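Local coordinates for protein PA1221 (Pseudomonas aeruginosa, PDB 4DG8) that joins an AMP-binding enzyme region of the ANL superfamily to a phosphopantetheine attachment region, and holds adenosine monophosphate in its ligand pocket, at residues G420-N425 with L429-L434; F171-T176 with P480-P485. One frame throughout, in Å; residues are numbered along the deposited sequence.

How the interactions relate
The hairpin of interaction 1 falls, in sequence, between the two segments that interaction 2 brings together, and the centres of the two contacts are 8 Å apart. They touch mainly through Asp-430, whose backbone N makes a probable hydrogen bond to Ser-173 O (3.2 Å) and whose OD2 receives a weak one from Thr-176 N. Leu-429 joins them too: its side chain meets the other hairpin strand in interaction 1 and also touches Trp-482 and Gln-483 of interaction 2. Interaction 1 brings in a residue of the ligand pocket, Lys-423, which bonds directly to adenosine monophosphate; the side chain of Trp-482 in interaction 2 lies about 9 Å from that ligand.

Interaction 1 (G420-N425 with L429-L434); sequences GQVKLN and LDLPAL. With AMP (adenosine monophosphate), chain B.
Lys-423 NZ, on the strand where Val-422 pairs with Leu-429, is gripped by three oxygens: AMP O4' at 3.0 Å from NZ, AMP O5' at 3.2 Å from NZ, and Gly-285 O. The lysine chain bends at every torsion from CB-CG outward, which brings CD and CE alongside AMP O4' and O5' before NZ ends facing both, meeting them from one side. Behind it stands an antiparallel beta hairpin of strands 421-424 and 427-430. Val-422 and Leu-429 form its hydrogen-bonded pair: Leu-429 N reaches Val-422 O at 2.9 Å (145° at the hydrogen), and Val-422 N reaches Leu-429 O at 3.0 Å (167°), a straighter bond lying in the carbonyl plane.

On the face opposite Lys-423, the pair's side chains run side by side, Val-422 CG2 being 4.0 Å from Leu-429 CB. Leu-424 continues the row, its CD2 3.9 Å from Leu-429 CD2, while Leu-431 CD2 approaches Val-422 CG1 at 4.1 Å. Asp-430 is the N-cap of the helix that follows: its OD1 accepts from Ala-433 N at 3.2 Å, from well above the carboxylate plane (62°). Beyond the hairpin, Leu-431 and Leu-434 at the start of helix 431-439 pack on Leu-449 of strand 444-454 and Leu-460 of strand 457-466, and Leu-424 touches Lys-458.

Interaction 2 (F171-T176 with P480-P485); sequences FSSGTT and PTWQRP
The Ser/Thr/Gly-rich loop that follows strand 166-172, a sequence signature of ANL enzymes often called their phosphate-binding loop and probably with the same role here, meets the segment 480-485 through one residue, Ser-173. The evidence for a light contact is its small size, 84 Å² buried over both sides, with Trp-482 and Gln-483 as the partners.

Ser-173 comes to the edge of the indole: its CB lies in the ring plane, 3.7 Å from Trp-482 CH2, and its OG is 3.6 Å from Trp-482 CZ2. The serine therefore meets the rim of the six-membered ring and stacks on neither face. One face of the indole carries the neighbouring Gln-483, whose CG sits 3.3 Å above the plane, and Tyr-427 stacks with the indole. Trp-482 holds CG between its backbone N and carbonyl carbon (chi1 73°), a torsion that directs the ring at the loop. A short 3-10 segment, 481-483, presents both side chains; Gln-483 N bonds to Pro-480 O at 3.0 Å.

Within the loop, Ser-172 OG accepts from Gly-174 N at 3.3 Å with an angle of 160° at the hydrogen, an ST turn next to the contacting serine. Gln-483 extends beyond CG and brings NE2 close to Ser-173 OG, but the angle is too poor for a direct hydrogen bond. A water joins them instead: it lies 2.6 Å from Ser-173 OG and accepts a weak bond from Gln-483 NE2 at 3.4 Å.

Interaction 1 (G420-N425 with L429-L434)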
# COMPACT_ATOMS: atom_id res chain seq x y z
N GLY A 420 16.47 -11.11 -0.22
CA GLY A 420 15.52 -12.16 -0.56
C GLY A 420 14.07 -11.69 -0.53
O GLY A 420 13.15 -12.51 -0.50
N GLN A 421 13.87 -10.38 -0.54
CA GLN A 421 12.53 -9.83 -0.39
C GLN A 421 11.67 -10.04 -1.64
O GLN A 421 12.08 -9.69 -2.75
CB GLN A 421 12.61 -8.35 -0.06
CG GLN A 421 11.27 -7.62 -0.12
CD GLN A 421 11.40 -6.16 0.29
OE1 GLN A 421 11.77 -5.84 1.42
NE2 GLN A 421 11.09 -5.26 -0.64
N VAL A 422 10.48 -10.61 -1.45
CA VAL A 422 9.57 -10.84 -2.57
C VAL A 422 8.25 -10.11 -2.33
O VAL A 422 7.93 -9.76 -1.20
CB VAL A 422 9.26 -12.33 -2.72
CG1 VAL A 422 10.54 -13.12 -2.95
CG2 VAL A 422 8.54 -12.83 -1.47
N LYS A 423 7.48 -9.90 -3.39
CA LYS A 423 6.14 -9.32 -3.23
C LYS A 423 5.08 -10.42 -3.31
O LYS A 423 4.94 -11.08 -4.33
CB LYS A 423 5.87 -8.26 -4.31
CG LYS A 423 6.76 -7.00 -4.24
CD LYS A 423 6.44 -6.14 -3.01
CE LYS A 423 5.06 -5.44 -3.09
NZ LYS A 423 5.05 -4.18 -3.91
N LEU A 424 4.33 -10.61 -2.23
CA LEU A 424 3.29 -11.63 -2.21
C LEU A 424 1.91 -11.01 -2.00
O LEU A 424 1.57 -10.55 -0.91
CB LEU A 424 3.60 -12.65 -1.10
CG LEU A 424 2.65 -13.80 -0.80
CD1 LEU A 424 2.35 -14.56 -2.07
CD2 LEU A 424 3.26 -14.72 0.25
N ASN A 425 1.10 -11.01 -3.06
CA ASN A 425 -0.24 -10.43 -3.00
C ASN A 425 -0.30 -9.08 -2.29
O ASN A 425 -1.08 -8.89 -1.36
CB ASN A 425 -1.22 -11.43 -2.39
CG ASN A 425 -1.26 -12.72 -3.15
OD1 ASN A 425 -1.36 -12.72 -4.38
ND2 ASN A 425 -1.12 -13.84 -2.44
N LEU A 429 7.67 -9.51 1.65
CA LEU A 429 7.93 -10.60 2.56
C LEU A 429 9.39 -10.96 2.52
O LEU A 429 9.97 -11.14 1.43
CB LEU A 429 7.09 -11.81 2.17
CG LEU A 429 7.20 -13.00 3.12
CD1 LEU A 429 6.82 -12.55 4.53
CD2 LEU A 429 6.34 -14.14 2.64
N ASP A 430 9.97 -11.12 3.71
CA ASP A 430 11.33 -11.59 3.80
C ASP A 430 11.15 -13.10 3.77
O ASP A 430 10.86 -13.74 4.78
CB ASP A 430 11.93 -11.16 5.14
CG ASP A 430 13.40 -11.48 5.26
OD1 ASP A 430 13.88 -12.42 4.57
OD2 ASP A 430 14.08 -10.81 6.07
N LEU A 431 11.39 -13.65 2.59
CA LEU A 431 11.08 -15.04 2.32
C LEU A 431 12.06 -15.95 3.05
O LEU A 431 11.64 -16.94 3.67
CB LEU A 431 11.06 -15.29 0.81
CG LEU A 431 10.63 -16.68 0.33
CD1 LEU A 431 9.21 -16.97 0.79
CD2 LEU A 431 10.73 -16.76 -1.17
N PRO A 432 13.36 -15.63 2.99
CA PRO A 432 14.35 -16.47 3.66
C PRO A 432 14.14 -16.50 5.17
O PRO A 432 14.44 -17.52 5.80
CB PRO A 432 15.68 -15.81 3.30
CG PRO A 432 15.40 -15.06 2.06
CD PRO A 432 14.01 -14.54 2.23
N ALA A 433 13.63 -15.42 5.75
CA ALA A 433 13.35 -15.39 7.19
C ALA A 433 12.23 -16.36 7.56
O ALA A 433 12.36 -17.15 8.49
CB ALA A 433 13.03 -13.98 7.68
N LEU A 434 11.13 -16.30 6.80
CA LEU A 434 9.98 -17.18 7.02
C LEU A 434 10.36 -18.65 6.80
O LEU A 434 9.94 -19.56 7.53
CB LEU A 434 8.82 -16.75 6.10
CG LEU A 434 7.51 -17.54 6.25
CD1 LEU A 434 7.03 -17.48 7.70
CD2 LEU A 434 6.42 -17.05 5.27
P AMP B . 5.40 -1.76 -0.88
O1P AMP B . 4.59 -2.86 -0.24
O2P AMP B . 4.67 -0.69 -1.68
O3P AMP B . 6.22 -1.13 0.23
O5' AMP B . 6.55 -2.40 -1.78
C5' AMP B . 7.59 -1.59 -2.29
C4' AMP B . 8.53 -2.38 -3.16
O4' AMP B . 7.79 -3.00 -4.25
C3' AMP B . 9.61 -1.58 -3.86
O3' AMP B . 10.72 -1.30 -3.01
C2' AMP B . 9.96 -2.46 -5.05
O2' AMP B . 10.80 -3.54 -4.65
C1' AMP B . 8.59 -3.03 -5.42
N9 AMP B . 7.91 -2.22 -6.47
C8 AMP B . 6.92 -1.33 -6.23
N7 AMP B . 6.50 -0.74 -7.37
C5 AMP B . 7.22 -1.24 -8.38
C6 AMP B . 7.29 -1.04 -9.86
N6 AMP B . 6.47 -0.16 -10.48
N1 AMP B . 8.18 -1.76 -10.56
C2 AMP B . 9.00 -2.64 -9.94
N3 AMP B . 8.99 -2.87 -8.61
C4 AMP B . 8.15 -2.22 -7.78

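Interaction 2 (F171-T176 with P480-P485)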
# COMPACT_ATOMS: atom_id res chain seq x y z
N PHE A 171 1.97 -1.84 8.55
CA PHE A 171 2.98 -2.79 9.01
C PHE A 171 3.68 -3.41 7.80
O PHE A 171 3.03 -3.71 6.79
CB PHE A 171 2.36 -3.87 9.89
CG PHE A 171 2.28 -3.50 11.35
CD1 PHE A 171 3.40 -3.59 12.16
CD2 PHE A 171 1.09 -3.08 11.92
CE1 PHE A 171 3.34 -3.26 13.51
CE2 PHE A 171 1.02 -2.75 13.27
CZ PHE A 171 2.14 -2.83 14.06
N SER A 172 5.00 -3.58 7.90
CA SER A 172 5.76 -4.24 6.85
C SER A 172 6.42 -5.53 7.34
O SER A 172 7.09 -5.55 8.39
CB SER A 172 6.81 -3.29 6.26
OG SER A 172 7.56 -3.96 5.26
N SER A 173 6.18 -6.61 6.61
CA SER A 173 6.85 -7.91 6.87
C SER A 173 8.06 -8.15 5.96
O SER A 173 8.61 -9.27 5.87
CB SER A 173 5.84 -9.06 6.82
OG SER A 173 4.90 -8.93 7.87
N GLY A 174 8.43 -7.10 5.22
CA GLY A 174 9.48 -7.19 4.22
C GLY A 174 10.89 -7.38 4.74
O GLY A 174 11.80 -7.72 3.97
N THR A 175 11.08 -7.16 6.04
CA THR A 175 12.41 -7.32 6.66
C THR A 175 12.41 -8.00 8.05
O THR A 175 11.75 -7.57 9.00
CB THR A 175 13.19 -5.97 6.69
OG1 THR A 175 13.22 -5.41 5.36
CG2 THR A 175 14.61 -6.19 7.18
N THR A 176 13.24 -9.04 8.13
CA THR A 176 13.24 -10.07 9.16
C THR A 176 11.86 -10.70 9.38
O THR A 176 10.96 -10.58 8.53
CB THR A 176 13.69 -9.49 10.54
OG1 THR A 176 12.61 -8.77 11.14
CG2 THR A 176 14.89 -8.57 10.38
N PRO A 480 -0.31 -14.93 9.94
CA PRO A 480 -1.45 -14.28 9.29
C PRO A 480 -1.81 -15.06 8.03
O PRO A 480 -0.94 -15.72 7.44
CB PRO A 480 -0.92 -12.89 8.96
CG PRO A 480 0.56 -13.05 8.89
CD PRO A 480 0.91 -14.11 9.90
N THR A 481 -3.08 -15.00 7.62
CA THR A 481 -3.55 -15.78 6.48
C THR A 481 -2.62 -15.62 5.27
O THR A 481 -2.25 -16.60 4.63
CB THR A 481 -5.00 -15.41 6.07
OG1 THR A 481 -5.08 -14.00 5.82
CG2 THR A 481 -6.00 -15.81 7.16
N TRP A 482 -2.24 -14.37 5.00
CA TRP A 482 -1.49 -14.06 3.77
C TRP A 482 -0.08 -14.66 3.74
O TRP A 482 0.54 -14.71 2.68
CB TRP A 482 -1.46 -12.55 3.53
CG TRP A 482 -0.55 -11.81 4.46
CD1 TRP A 482 -0.87 -11.25 5.66
CD2 TRP A 482 0.84 -11.54 4.25
NE1 TRP A 482 0.24 -10.65 6.22
CE2 TRP A 482 1.30 -10.82 5.37
CE3 TRP A 482 1.75 -11.84 3.22
CZ2 TRP A 482 2.63 -10.39 5.49
CZ3 TRP A 482 3.07 -11.41 3.34
CH2 TRP A 482 3.49 -10.69 4.47
N GLN A 483 0.43 -15.11 4.89
CA GLN A 483 1.73 -15.77 4.95
C GLN A 483 1.68 -17.30 5.00
O GLN A 483 2.72 -17.95 5.00
CB GLN A 483 2.52 -15.31 6.17
CG GLN A 483 2.92 -13.86 6.15
CD GLN A 483 3.77 -13.48 7.35
OE1 GLN A 483 4.08 -14.31 8.19
NE2 GLN A 483 4.14 -12.21 7.43
N ARG A 484 0.48 -17.87 5.07
CA ARG A 484 0.36 -19.33 5.16
C ARG A 484 0.49 -19.95 3.79
O ARG A 484 -0.24 -19.58 2.87
CB ARG A 484 -0.98 -19.74 5.77
CG ARG A 484 -1.16 -19.32 7.22
CD ARG A 484 -2.62 -19.46 7.60
NE ARG A 484 -2.90 -18.87 8.90
CZ ARG A 484 -4.11 -18.78 9.42
NH1 ARG A 484 -5.16 -19.24 8.74
NH2 ARG A 484 -4.28 -18.23 10.61
N PRO A 485 1.43 -20.90 3.64
CA PRO A 485 1.57 -21.56 2.34
C PRO A 485 0.25 -22.17 1.90
O PRO A 485 -0.51 -22.68 2.73
CB PRO A 485 2.58 -22.66 2.61
CG PRO A 485 3.40 -22.12 3.73
CD PRO A 485 2.45 -21.33 4.60
O HOH W 1 6.17 -10.43 9.55